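Local structure of solute-binding protein (Thermoactinomyces vulgaris, 2ZYO) at residues Pro18-Val23 against Gly48-Val53; Gly41-Lys46 against Thr297-Phe302; Lys91-Pro96 against Ser287-Tyr292; Trp24-Asp29 against Val56-Gln61. The protein binds cyclodextrins and linear maltodextrins, here maltotetraose, and probably serves as the extracellular solute-binding component of a carbohydrate transport system. All coordinates share one frame; numbering follows the deposited sequence.

Contact 1 of 4, residues Pro18-Val23 against Gly48-Val53; sequences PDKLVV and GIQVEV
Glu-52 and Lys-20 pair on one face of two neighbouring parallel strands, the first and last elements of the beta-alpha-beta unit 20-25, 30-47, 50-55. The two side chains run alongside each other, pointing the same way. Glu-52 is fully extended, whereas Lys-20 starts with CG between its backbone N and carbonyl carbon (chi1 77°) and bends again further out. A salt bridge closes the pair: Lys-20 NZ lies 2.8 Å from Glu-52 OE1, above the carboxylate plane. Gln-50 lies beside Lys-20, its OE1 3.6 Å from Lys-20 CB, and this oxygen accepts a hydrogen bond from each of two waters, one of them also bound to Asp-19 OD2. Beneath these polar chains the backbone forms a regular ladder, in which Leu-21 N donates to Gln-50 O, Glu-52 N to Leu-21 O and Val-23 N to Glu-52 O. The other face is apolar: Val-23 CG2 meets Val-51 CG1 at 3.8 Å, with Leu-299 of helix 293-302 and Phe-43 of helix 30-47 packing onto this side. At the strand entrance Ile-49 CG2 lies 4.1 Å from Leu-21 CG and 3.7 Å from Pro-18 O.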
loop_
_atom_site.group_PDB
_atom_site.type_symbol
_atom_site.label_atom_id
_atom_site.label_comp_id
_atom_site.label_asym_id
_atom_site.label_seq_id
_atom_site.Cartn_x
_atom_site.Cartn_y
_atom_site.Cartn_z
ATOM N N PRO A 18 26.600 20.487 5.098
ATOM C CA PRO A 18 27.229 19.226 4.716
ATOM C C PRO A 18 27.903 19.344 3.358
ATOM O O PRO A 18 27.406 20.053 2.482
ATOM C CB PRO A 18 26.048 18.254 4.638
ATOM C CG PRO A 18 24.871 19.113 4.334
ATOM C CD PRO A 18 25.129 20.414 5.035
ATOM N N ASP A 19 29.034 18.666 3.189
ATOM C CA ASP A 19 29.674 18.594 1.881
ATOM C C ASP A 19 28.825 17.722 0.964
ATOM O O ASP A 19 28.766 17.945 -0.248
ATOM C CB ASP A 19 31.093 18.030 1.988
ATOM C CG ASP A 19 31.114 16.542 2.291
ATOM O OD1 ASP A 19 30.745 16.155 3.416
ATOM O OD2 ASP A 19 31.507 15.761 1.401
ATOM N N LYS A 20 28.168 16.733 1.565
ATOM C CA LYS A 20 27.358 15.775 0.832
ATOM C C LYS A 20 26.228 15.214 1.689
ATOM O O LYS A 20 26.341 15.113 2.916
ATOM C CB LYS A 20 28.227 14.632 0.289
ATOM C CG LYS A 20 28.644 13.591 1.314
ATOM C CD LYS A 20 29.541 12.516 0.709
ATOM C CE LYS A 20 28.767 11.567 -0.191
ATOM N NZ LYS A 20 29.573 10.368 -0.546
ATOM N N LEU A 21 25.134 14.871 1.023
ATOM C CA LEU A 21 24.059 14.107 1.630
ATOM C C LEU A 21 23.928 12.819 0.835
ATOM O O LEU A 21 24.209 12.798 -0.364
ATOM C CB LEU A 21 22.749 14.902 1.611
ATOM C CG LEU A 21 22.731 16.165 2.483
ATOM C CD1 LEU A 21 21.550 17.059 2.131
ATOM C CD2 LEU A 21 22.730 15.816 3.974
ATOM N N VAL A 22 23.530 11.745 1.510
ATOM C CA VAL A 22 23.406 10.438 0.868
ATOM C C VAL A 22 21.944 10.004 0.853
ATOM O O VAL A 22 21.241 10.126 1.857
ATOM C CB VAL A 22 24.290 9.365 1.562
ATOM C CG1 VAL A 22 24.168 8.012 0.863
ATOM C CG2 VAL A 22 25.754 9.803 1.594
ATOM N N VAL A 23 21.505 9.502 -0.299
ATOM C CA VAL A 23 20.132 9.056 -0.495
ATOM C C VAL A 23 20.171 7.630 -1.038
ATOM O O VAL A 23 20.910 7.353 -1.979
ATOM C CB VAL A 23 19.394 9.977 -1.501
ATOM C CG1 VAL A 23 18.036 9.421 -1.870
ATOM C CG2 VAL A 23 19.243 11.389 -0.935
ATOM N N GLY A 48 24.871 23.562 -4.093
ATOM C CA GLY A 48 26.293 23.221 -4.083
ATOM C C GLY A 48 26.635 22.053 -3.170
ATOM O O GLY A 48 27.810 21.744 -2.972
ATOM N N ILE A 49 25.611 21.408 -2.614
ATOM C CA ILE A 49 25.792 20.232 -1.760
ATOM C C ILE A 49 25.719 18.979 -2.624
ATOM O O ILE A 49 24.740 18.779 -3.339
ATOM C CB ILE A 49 24.710 20.169 -0.653
ATOM C CG1 ILE A 49 24.806 21.404 0.253
ATOM C CG2 ILE A 49 24.822 18.867 0.159
ATOM C CD1 ILE A 49 23.549 21.697 1.054
ATOM N N GLN A 50 26.756 18.145 -2.569
ATOM C CA GLN A 50 26.744 16.876 -3.288
ATOM C C GLN A 50 25.613 16.005 -2.750
ATOM O O GLN A 50 25.421 15.916 -1.541
ATOM C CB GLN A 50 28.079 16.143 -3.121
ATOM C CG GLN A 50 28.162 14.821 -3.893
ATOM C CD GLN A 50 29.241 13.884 -3.379
ATOM O OE1 GLN A 50 30.180 14.300 -2.695
ATOM N NE2 GLN A 50 29.108 12.605 -3.708
ATOM N N VAL A 51 24.852 15.384 -3.646
ATOM C CA VAL A 51 23.881 14.379 -3.223
ATOM C C VAL A 51 24.178 13.067 -3.939
ATOM O O VAL A 51 24.001 12.955 -5.158
ATOM C CB VAL A 51 22.411 14.814 -3.441
ATOM C CG1 VAL A 51 21.469 13.730 -2.941
ATOM C CG2 VAL A 51 22.120 16.121 -2.718
ATOM N N GLU A 52 24.654 12.092 -3.170
ATOM C CA GLU A 52 24.960 10.773 -3.698
ATOM C C GLU A 52 23.734 9.876 -3.597
ATOM O O GLU A 52 23.221 9.629 -2.504
ATOM C CB GLU A 52 26.134 10.146 -2.941
ATOM C CG GLU A 52 26.606 8.818 -3.534
ATOM C CD GLU A 52 27.583 8.065 -2.647
ATOM O OE1 GLU A 52 27.714 8.406 -1.449
ATOM O OE2 GLU A 52 28.219 7.116 -3.152
ATOM N N VAL A 53 23.272 9.399 -4.747
ATOM C CA VAL A 53 22.152 8.471 -4.806
ATOM C C VAL A 53 22.696 7.064 -5.014
ATOM O O VAL A 53 23.297 6.770 -6.052
ATOM C CB VAL A 53 21.156 8.837 -5.931
ATOM C CG1 VAL A 53 19.973 7.877 -5.933
ATOM C CG2 VAL A 53 20.669 10.267 -5.764
HETATM O O HOH W 1 31.650 16.084 -1.284
HETATM O O HOH W 2 32.099 12.031 -1.892
#

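Contact 2 of 4, residues Gly41-Lys46 against Thr297-Phe302; sequences GEFTKK and TELMQF
Phe-43 and Phe-302 form a T-shaped pair where helix 30-47, the connecting helix of a beta-alpha-beta unit, packs against helix 293-302; the short helical segments run at 124° to each other with their axes 10.5 Å apart. In the aromatic contact the edge of Phe-43 is directed at the face of Phe-302, with ring centroids 5.5 Å apart and planes at 70°. The nearest ring atoms are Phe-43 CD1 and Phe-302 CG, 3.7 Å apart. CH-pi contacts add to this. Leu-299 CD1 sits over one face of the Phe-43 ring, 3.9 Å from its centroid, while Phe-43 CB lies off-centre over Phe-302. Both phenylalanines hold CG anti to the backbone N, on the side of the other helix. Apolar packing by the aliphatic parts of charged residues completes the surround of Phe-302, with Glu-42 CB at the ring edge. An alanine in place of Phe-302 would probably leave the edge of Phe-43 without its aromatic partner and open a gap beside Glu-42 and Lys-46. Val-51 of strand 50-55 touches both Phe-43 and Leu-299. Across the helices, Lys-46 CD comes obliquely to Phe-302 CE1, 3.9 Å away.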
loop_
_atom_site.group_PDB
_atom_site.type_symbol
_atom_site.label_atom_id
_atom_site.label_comp_id
_atom_site.label_asym_id
_atom_site.label_seq_id
_atom_site.Cartn_x
_atom_site.Cartn_y
_atom_site.Cartn_z
ATOM N N GLY A 41 20.117 15.831 -8.348
ATOM C CA GLY A 41 20.965 16.669 -9.197
ATOM C C GLY A 41 20.570 18.136 -9.170
ATOM O O GLY A 41 21.436 19.015 -9.086
ATOM N N GLU A 42 19.265 18.398 -9.237
ATOM C CA GLU A 42 18.741 19.767 -9.162
ATOM C C GLU A 42 18.998 20.413 -7.798
ATOM O O GLU A 42 19.279 21.609 -7.724
ATOM C CB GLU A 42 17.244 19.810 -9.494
ATOM C CG GLU A 42 16.906 19.524 -10.962
ATOM C CD GLU A 42 17.346 20.627 -11.919
ATOM O OE1 GLU A 42 17.471 21.800 -11.497
ATOM O OE2 GLU A 42 17.557 20.321 -13.110
ATOM N N PHE A 43 18.902 19.625 -6.727
ATOM C CA PHE A 43 19.231 20.115 -5.385
ATOM C C PHE A 43 20.702 20.523 -5.306
ATOM O O PHE A 43 21.030 21.577 -4.763
ATOM C CB PHE A 43 18.904 19.064 -4.317
ATOM C CG PHE A 43 19.103 19.547 -2.902
ATOM C CD1 PHE A 43 18.099 20.245 -2.241
ATOM C CD2 PHE A 43 20.294 19.292 -2.226
ATOM C CE1 PHE A 43 18.279 20.688 -0.927
ATOM C CE2 PHE A 43 20.484 19.734 -0.919
ATOM C CZ PHE A 43 19.474 20.432 -0.270
ATOM N N THR A 44 21.575 19.685 -5.860
ATOM C CA THR A 44 23.010 19.966 -5.906
ATOM C C THR A 44 23.300 21.237 -6.706
ATOM O O THR A 44 24.110 22.073 -6.293
ATOM C CB THR A 44 23.783 18.765 -6.491
ATOM O OG1 THR A 44 23.646 17.647 -5.606
ATOM C CG2 THR A 44 25.255 19.091 -6.658
ATOM N N LYS A 45 22.617 21.382 -7.838
ATOM C CA LYS A 45 22.750 22.562 -8.690
ATOM C C LYS A 45 22.349 23.831 -7.935
ATOM O O LYS A 45 22.983 24.875 -8.083
ATOM C CB LYS A 45 21.883 22.396 -9.938
ATOM C CG LYS A 45 22.244 23.302 -11.104
ATOM C CD LYS A 45 21.291 23.057 -12.265
ATOM C CE LYS A 45 21.746 23.744 -13.537
ATOM N NZ LYS A 45 20.673 23.704 -14.573
ATOM N N LYS A 46 21.306 23.719 -7.118
ATOM C CA LYS A 46 20.766 24.847 -6.366
ATOM C C LYS A 46 21.641 25.230 -5.170
ATOM O O LYS A 46 21.828 26.417 -4.890
ATOM C CB LYS A 46 19.334 24.531 -5.906
ATOM C CG LYS A 46 18.672 25.615 -5.064
ATOM C CD LYS A 46 17.326 25.156 -4.526
ATOM C CE LYS A 46 16.777 26.144 -3.510
ATOM N NZ LYS A 46 15.447 25.720 -2.988
ATOM N N THR A 297 16.400 17.309 5.741
ATOM C CA THR A 297 14.960 17.571 5.698
ATOM C C THR A 297 14.619 18.590 4.609
ATOM O O THR A 297 13.555 18.514 3.992
ATOM C CB THR A 297 14.423 18.014 7.077
ATOM O OG1 THR A 297 14.702 16.989 8.038
ATOM C CG2 THR A 297 12.919 18.254 7.039
ATOM N N GLU A 298 15.527 19.535 4.370
ATOM C CA GLU A 298 15.393 20.453 3.242
ATOM C C GLU A 298 15.482 19.702 1.912
ATOM O O GLU A 298 14.713 19.974 0.992
ATOM C CB GLU A 298 16.424 21.583 3.321
ATOM C CG GLU A 298 16.115 22.568 4.441
ATOM C CD GLU A 298 17.212 23.583 4.694
ATOM O OE1 GLU A 298 18.357 23.377 4.239
ATOM O OE2 GLU A 298 16.918 24.591 5.377
ATOM N N LEU A 299 16.409 18.748 1.820
ATOM C CA LEU A 299 16.492 17.887 0.641
ATOM C C LEU A 299 15.207 17.073 0.471
ATOM O O LEU A 299 14.676 16.964 -0.635
ATOM C CB LEU A 299 17.720 16.966 0.716
ATOM C CG LEU A 299 17.860 15.848 -0.327
ATOM C CD1 LEU A 299 17.955 16.378 -1.759
ATOM C CD2 LEU A 299 19.062 14.990 0.005
ATOM N N MET A 300 14.708 16.514 1.571
ATOM C CA MET A 300 13.481 15.722 1.541
ATOM C C MET A 300 12.306 16.516 0.975
ATOM O O MET A 300 11.513 15.991 0.193
ATOM C CB MET A 300 13.134 15.207 2.936
ATOM C CG MET A 300 11.952 14.250 2.939
ATOM S SD MET A 300 11.346 13.825 4.578
ATOM C CE MET A 300 12.684 12.799 5.190
ATOM N N GLN A 301 12.196 17.777 1.388
ATOM C CA GLN A 301 11.161 18.667 0.868
ATOM C C GLN A 301 11.374 18.953 -0.617
ATOM O O GLN A 301 10.417 18.980 -1.395
ATOM C CB GLN A 301 11.122 19.976 1.658
ATOM C CG GLN A 301 10.574 19.828 3.060
ATOM C CD GLN A 301 10.780 21.071 3.893
ATOM O OE1 GLN A 301 9.991 22.013 3.825
ATOM N NE2 GLN A 301 11.838 21.077 4.693
ATOM N N PHE A 302 12.630 19.154 -1.006
ATOM C CA PHE A 302 12.966 19.418 -2.403
ATOM C C PHE A 302 12.568 18.243 -3.297
ATOM O O PHE A 302 12.094 18.438 -4.417
ATOM C CB PHE A 302 14.459 19.739 -2.553
ATOM C CG PHE A 302 14.831 20.256 -3.909
ATOM C CD1 PHE A 302 14.791 21.620 -4.186
ATOM C CD2 PHE A 302 15.223 19.379 -4.917
ATOM C CE1 PHE A 302 15.131 22.101 -5.450
ATOM C CE2 PHE A 302 15.563 19.854 -6.183
ATOM C CZ PHE A 302 15.517 21.215 -6.446
#

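Contact 3 of 4, residues Lys91-Pro96 against Ser287-Tyr292; sequences KGLLQP and SAYSKY
Gln-95 reaches across to the turn that starts at Ser-287 and donates from NE2 to Ser-287 O, 2.9 Å away. Its CG stands between the backbone N and carbonyl carbon (chi1 59°), and the chain then runs on extended past Ala-288, with Gln-95 CG 3.9 Å from Ala-288 CA. The bond is almost straight at 176°, and Ser-287 O lies in the plane of the Gln-95 amide. The same oxygen accepts Ser-290 N from the opposite face of its carbonyl plane, so two donors grip it. A water accepts a second hydrogen bond from Gln-95 NE2 and donates one to Ser-290 O, tying the amide to the far end of the turn. On the other flank Ala-288 N donates to Leu-93 O at 2.8 Å, from above the carbonyl plane, and Ala-288 CB packs 3.3 Å from Gly-92 O. Leu-93 and Tyr-289 meet obliquely, Leu-93 CD2 coming to the ring edge 4.2 Å from Tyr-289 CE2. Ser-287 OG accepts Tyr-289 N, while Ser-290 OG accepts Tyr-292 N and also bonds Asp-76. Leu-94 and Ser-287 form an antiparallel, non-hydrogen-bonded pair from which the side chains diverge. The whole is a short, weakly bonded strand about 94-95, entered through the Schellman motif at Gly-92, paired with the end of strand 278-287 where a type I beta turn with an ST turn leads toward helix 293-302.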
loop_
_atom_site.group_PDB
_atom_site.type_symbol
_atom_site.label_atom_id
_atom_site.label_comp_id
_atom_site.label_asym_id
_atom_site.label_seq_id
_atom_site.Cartn_x
_atom_site.Cartn_y
_atom_site.Cartn_z
ATOM N N LYS A 91 13.080 0.598 16.956
ATOM C CA LYS A 91 14.481 0.159 16.982
ATOM C C LYS A 91 15.465 1.325 16.835
ATOM O O LYS A 91 16.685 1.128 16.861
ATOM C CB LYS A 91 14.737 -0.892 15.896
ATOM C CG LYS A 91 13.965 -2.196 16.075
ATOM C CD LYS A 91 14.649 -3.153 17.038
ATOM C CE LYS A 91 13.773 -4.367 17.319
ATOM N NZ LYS A 91 13.498 -5.173 16.092
ATOM N N GLY A 92 14.924 2.531 16.683
ATOM C CA GLY A 92 15.725 3.754 16.643
ATOM C C GLY A 92 16.502 3.957 15.356
ATOM O O GLY A 92 17.569 4.572 15.363
ATOM N N LEU A 93 15.968 3.437 14.252
ATOM C CA LEU A 93 16.580 3.608 12.935
ATOM C C LEU A 93 16.302 4.982 12.347
ATOM O O LEU A 93 17.110 5.515 11.580
ATOM C CB LEU A 93 16.080 2.543 11.957
ATOM C CG LEU A 93 16.856 1.233 11.831
ATOM C CD1 LEU A 93 16.209 0.373 10.769
ATOM C CD2 LEU A 93 18.313 1.494 11.483
ATOM N N LEU A 94 15.151 5.542 12.704
ATOM C CA LEU A 94 14.695 6.803 12.135
ATOM C C LEU A 94 14.492 7.857 13.210
ATOM O O LEU A 94 14.194 7.537 14.361
ATOM C CB LEU A 94 13.386 6.598 11.365
ATOM C CG LEU A 94 13.362 5.544 10.253
ATOM C CD1 LEU A 94 11.966 5.439 9.679
ATOM C CD2 LEU A 94 14.380 5.847 9.154
ATOM N N GLN A 95 14.671 9.116 12.823
ATOM C CA GLN A 95 14.349 10.242 13.693
ATOM C C GLN A 95 13.226 11.053 13.053
ATOM O O GLN A 95 13.081 11.044 11.827
ATOM C CB GLN A 95 15.585 11.109 13.950
ATOM C CG GLN A 95 16.237 11.690 12.707
ATOM C CD GLN A 95 17.381 12.623 13.042
ATOM O OE1 GLN A 95 17.204 13.600 13.770
ATOM N NE2 GLN A 95 18.562 12.330 12.510
ATOM N N PRO A 96 12.415 11.747 13.874
ATOM C CA PRO A 96 11.310 12.517 13.304
ATOM C C PRO A 96 11.804 13.644 12.409
ATOM O O PRO A 96 12.932 14.117 12.574
ATOM C CB PRO A 96 10.625 13.114 14.538
ATOM C CG PRO A 96 11.075 12.282 15.680
ATOM C CD PRO A 96 12.461 11.859 15.342
ATOM N N SER A 287 17.244 9.113 8.509
ATOM C CA SER A 287 18.023 8.215 9.352
ATOM C C SER A 287 18.353 8.868 10.685
ATOM O O SER A 287 18.737 10.037 10.733
ATOM C CB SER A 287 19.320 7.811 8.652
ATOM O OG SER A 287 20.201 7.153 9.549
ATOM N N ALA A 288 18.213 8.097 11.761
ATOM C CA ALA A 288 18.572 8.557 13.104
ATOM C C ALA A 288 20.073 8.824 13.211
ATOM O O ALA A 288 20.526 9.513 14.126
ATOM C CB ALA A 288 18.138 7.539 14.143
ATOM N N TYR A 289 20.831 8.285 12.257
ATOM C CA TYR A 289 22.286 8.406 12.251
ATOM C C TYR A 289 22.786 9.557 11.383
ATOM O O TYR A 289 23.992 9.795 11.298
ATOM C CB TYR A 289 22.920 7.080 11.817
ATOM C CG TYR A 289 22.526 5.936 12.716
ATOM C CD1 TYR A 289 23.212 5.694 13.904
ATOM C CD2 TYR A 289 21.448 5.113 12.394
ATOM C CE1 TYR A 289 22.846 4.652 14.742
ATOM C CE2 TYR A 289 21.073 4.068 13.226
ATOM C CZ TYR A 289 21.774 3.844 14.398
ATOM O OH TYR A 289 21.401 2.812 15.223
ATOM N N SER A 290 21.861 10.280 10.755
ATOM C CA SER A 290 22.231 11.445 9.961
ATOM C C SER A 290 22.794 12.542 10.854
ATOM O O SER A 290 22.214 12.868 11.895
ATOM C CB SER A 290 21.035 11.987 9.177
ATOM O OG SER A 290 21.407 13.156 8.463
ATOM N N LYS A 291 23.924 13.102 10.432
ATOM C CA LYS A 291 24.575 14.198 11.146
ATOM C C LYS A 291 24.020 15.544 10.689
ATOM O O LYS A 291 24.370 16.592 11.241
ATOM C CB LYS A 291 26.092 14.155 10.928
ATOM C CG LYS A 291 26.767 12.867 11.392
ATOM C CD LYS A 291 27.043 12.871 12.891
ATOM C CE LYS A 291 27.798 11.617 13.327
ATOM N NZ LYS A 291 29.076 11.400 12.581
ATOM N N TYR A 292 23.146 15.509 9.682
ATOM C CA TYR A 292 22.594 16.729 9.095
ATOM C C TYR A 292 21.069 16.683 8.954
ATOM O O TYR A 292 20.551 16.783 7.841
ATOM C CB TYR A 292 23.244 17.009 7.734
ATOM C CG TYR A 292 24.754 16.969 7.757
ATOM C CD1 TYR A 292 25.494 18.070 8.194
ATOM C CD2 TYR A 292 25.443 15.829 7.344
ATOM C CE1 TYR A 292 26.887 18.031 8.221
ATOM C CE2 TYR A 292 26.831 15.781 7.366
ATOM C CZ TYR A 292 27.545 16.884 7.803
ATOM O OH TYR A 292 28.920 16.835 7.822
HETATM O O HOH W 3 20.639 13.645 13.947
#

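Contact 4 of 4, residues Trp24-Asp29 against Val56-Gln61; sequences WENADD and VALLKQ
Trp-24 carries CG anti to its carbonyl carbon (chi1 -68°), and Gln-61 has the same first torsion (chi1 -73°) with an extended chain beyond; the two side chains slide past each other in opposite directions, indole and amide planes 88° apart. The site lies at the C-terminal ends of parallel strands 20-25 and 50-55 of a beta-alpha-beta unit, where the chain turns into helix 61-71. Val-56 CG2 covers one face of the indole in a CH-pi contact, 3.9 Å from the centroid of the five-membered ring. Gln-61 O lies at the ring's edge, 3.6 Å from Trp-24 CZ3. The Gln-61 amide lies by the Trp-24 backbone: NE2 donates to Val-56 O at 3.1 Å, while OE1 takes the backbone N of Thr-79 in strand 77-81. An alanine in place of Gln-61 would probably leave Val-56 O and Thr-79 N without these mates and open a gap beside Trp-24 CB. Just past the end of strand 50-55, Val-56 N donates to Glu-25 O at 2.8 Å. Glu-25 OE2 uses its anti lone pair for Asn-26 N, and its OE1 bonds Thr-36 and forms a salt bridge with Lys-126. Asn-26 OD1 accepts Asp-28 N in an Asx turn and also a hydrogen bond from a water that in turn accepts one from Leu-58 N. Leu-58 crosses Asn-26 at about a right angle, with Leu-58 CD1 3.6 Å from Asn-26 CB.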
loop_
_atom_site.group_PDB
_atom_site.type_symbol
_atom_site.label_atom_id
_atom_site.label_comp_id
_atom_site.label_asym_id
_atom_site.label_seq_id
_atom_site.Cartn_x
_atom_site.Cartn_y
_atom_site.Cartn_z
ATOM N N TRP A 24 19.396 6.729 -0.434
ATOM C CA TRP A 24 19.234 5.377 -0.974
ATOM C C TRP A 24 17.916 5.273 -1.728
ATOM O O TRP A 24 16.861 5.619 -1.193
ATOM C CB TRP A 24 19.275 4.313 0.125
ATOM C CG TRP A 24 20.609 4.126 0.791
ATOM C CD1 TRP A 24 21.817 4.610 0.376
ATOM C CD2 TRP A 24 20.864 3.371 1.977
ATOM N NE1 TRP A 24 22.807 4.222 1.249
ATOM C CE2 TRP A 24 22.250 3.454 2.236
ATOM C CE3 TRP A 24 20.054 2.638 2.855
ATOM C CZ2 TRP A 24 22.845 2.831 3.337
ATOM C CZ3 TRP A 24 20.646 2.017 3.949
ATOM C CH2 TRP A 24 22.028 2.120 4.181
ATOM N N GLU A 25 17.985 4.794 -2.966
ATOM C CA GLU A 25 16.804 4.653 -3.809
ATOM C C GLU A 25 16.744 3.266 -4.450
ATOM O O GLU A 25 17.779 2.632 -4.677
ATOM C CB GLU A 25 16.772 5.756 -4.878
ATOM C CG GLU A 25 15.546 5.753 -5.803
ATOM C CD GLU A 25 14.228 5.891 -5.058
ATOM O OE1 GLU A 25 13.673 7.008 -5.043
ATOM O OE2 GLU A 25 13.744 4.891 -4.486
ATOM N N ASN A 26 15.520 2.819 -4.732
ATOM C CA ASN A 26 15.234 1.507 -5.324
ATOM C C ASN A 26 16.229 1.066 -6.394
ATOM O O ASN A 26 16.475 1.785 -7.360
ATOM C CB ASN A 26 13.813 1.498 -5.901
ATOM C CG ASN A 26 13.341 0.106 -6.283
ATOM O OD1 ASN A 26 14.016 -0.890 -6.025
ATOM N ND2 ASN A 26 12.166 0.033 -6.896
ATOM N N ALA A 27 16.784 -0.130 -6.205
ATOM C CA ALA A 27 17.816 -0.664 -7.092
ATOM C C ALA A 27 17.256 -1.435 -8.289
ATOM O O ALA A 27 17.912 -1.518 -9.329
ATOM C CB ALA A 27 18.782 -1.539 -6.307
ATOM N N ASP A 28 16.055 -1.992 -8.138
ATOM C CA ASP A 28 15.459 -2.853 -9.170
ATOM C C ASP A 28 14.698 -2.098 -10.257
ATOM O O ASP A 28 14.529 -2.602 -11.375
ATOM C CB ASP A 28 14.565 -3.935 -8.543
ATOM C CG ASP A 28 13.362 -3.365 -7.801
ATOM O OD1 ASP A 28 12.570 -2.603 -8.401
ATOM O OD2 ASP A 28 13.196 -3.707 -6.608
ATOM N N ASP A 29 14.227 -0.902 -9.918
ATOM C CA ASP A 29 13.480 -0.076 -10.857
ATOM C C ASP A 29 14.358 1.065 -11.359
ATOM O O ASP A 29 14.750 1.951 -10.589
ATOM C CB ASP A 29 12.197 0.460 -10.208
ATOM C CG ASP A 29 11.239 1.087 -11.214
ATOM O OD1 ASP A 29 10.011 1.034 -10.986
ATOM O OD2 ASP A 29 11.705 1.634 -12.233
ATOM N N VAL A 56 19.765 0.894 -3.633
ATOM C CA VAL A 56 19.459 -0.123 -2.624
ATOM C C VAL A 56 17.977 -0.481 -2.710
ATOM O O VAL A 56 17.111 0.400 -2.659
ATOM C CB VAL A 56 19.781 0.331 -1.170
ATOM C CG1 VAL A 56 19.614 -0.837 -0.204
ATOM C CG2 VAL A 56 21.194 0.901 -1.053
ATOM N N ALA A 57 17.693 -1.776 -2.840
ATOM C CA ALA A 57 16.322 -2.263 -2.953
ATOM C C ALA A 57 15.493 -1.814 -1.758
ATOM O O ALA A 57 15.967 -1.846 -0.623
ATOM C CB ALA A 57 16.309 -3.774 -3.068
ATOM N N LEU A 58 14.261 -1.389 -2.025
ATOM C CA LEU A 58 13.364 -0.884 -0.983
ATOM C C LEU A 58 13.309 -1.774 0.257
ATOM O O LEU A 58 13.501 -1.297 1.376
ATOM C CB LEU A 58 11.954 -0.672 -1.545
ATOM C CG LEU A 58 11.495 0.728 -1.976
ATOM C CD1 LEU A 58 12.623 1.625 -2.478
ATOM C CD2 LEU A 58 10.404 0.592 -3.024
ATOM N N LEU A 59 13.078 -3.068 0.052
ATOM C CA LEU A 59 12.905 -3.998 1.167
ATOM C C LEU A 59 14.220 -4.487 1.780
ATOM O O LEU A 59 14.214 -5.330 2.678
ATOM C CB LEU A 59 12.005 -5.175 0.762
ATOM C CG LEU A 59 10.549 -4.834 0.414
ATOM C CD1 LEU A 59 9.787 -6.087 0.019
ATOM C CD2 LEU A 59 9.833 -4.105 1.558
ATOM N N LYS A 60 15.336 -3.943 1.301
ATOM C CA LYS A 60 16.652 -4.231 1.872
ATOM C C LYS A 60 17.224 -3.047 2.649
ATOM O O LYS A 60 18.206 -3.195 3.381
ATOM C CB LYS A 60 17.631 -4.654 0.775
ATOM C CG LYS A 60 17.325 -6.016 0.181
ATOM C CD LYS A 60 18.492 -6.529 -0.638
ATOM C CE LYS A 60 18.167 -7.868 -1.279
ATOM N NZ LYS A 60 18.013 -8.961 -0.277
ATOM N N GLN A 61 16.601 -1.881 2.496
ATOM C CA GLN A 61 17.128 -0.645 3.077
ATOM C C GLN A 61 17.124 -0.623 4.604
ATOM O O GLN A 61 18.071 -0.131 5.220
ATOM C CB GLN A 61 16.386 0.574 2.527
ATOM C CG GLN A 61 16.747 0.907 1.089
ATOM C CD GLN A 61 16.335 2.305 0.674
ATOM O OE1 GLN A 61 16.163 3.195 1.511
ATOM N NE2 GLN A 61 16.183 2.509 -0.626
HETATM O O HOH W 4 12.693 -2.263 -4.321
#

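Contacts 1 and 4 follow the same two parallel strands from their beginning to the turns beyond their ends, their centres 18 Å apart, and touch where Val-53 CG1 meets Glu-25 CB at 4.0 Å. Contact 2 lies over the apolar face of contact 1, centres 9 Å apart, with Val-51 CG2 3.7 Å from Phe-43 CD2. Contact 3 reaches contact 1 through Tyr-292, whose CD1 is 3.6 Å from Pro-18 CB, but touches neither contact 2 nor contact 4. Contact 4 lies closest to the chain's centre, and its Leu-58 side chain is about 9 Å from a glucose unit of the bound glycan, whose pocket includes Arg-84, Glu-129 and Trp-250.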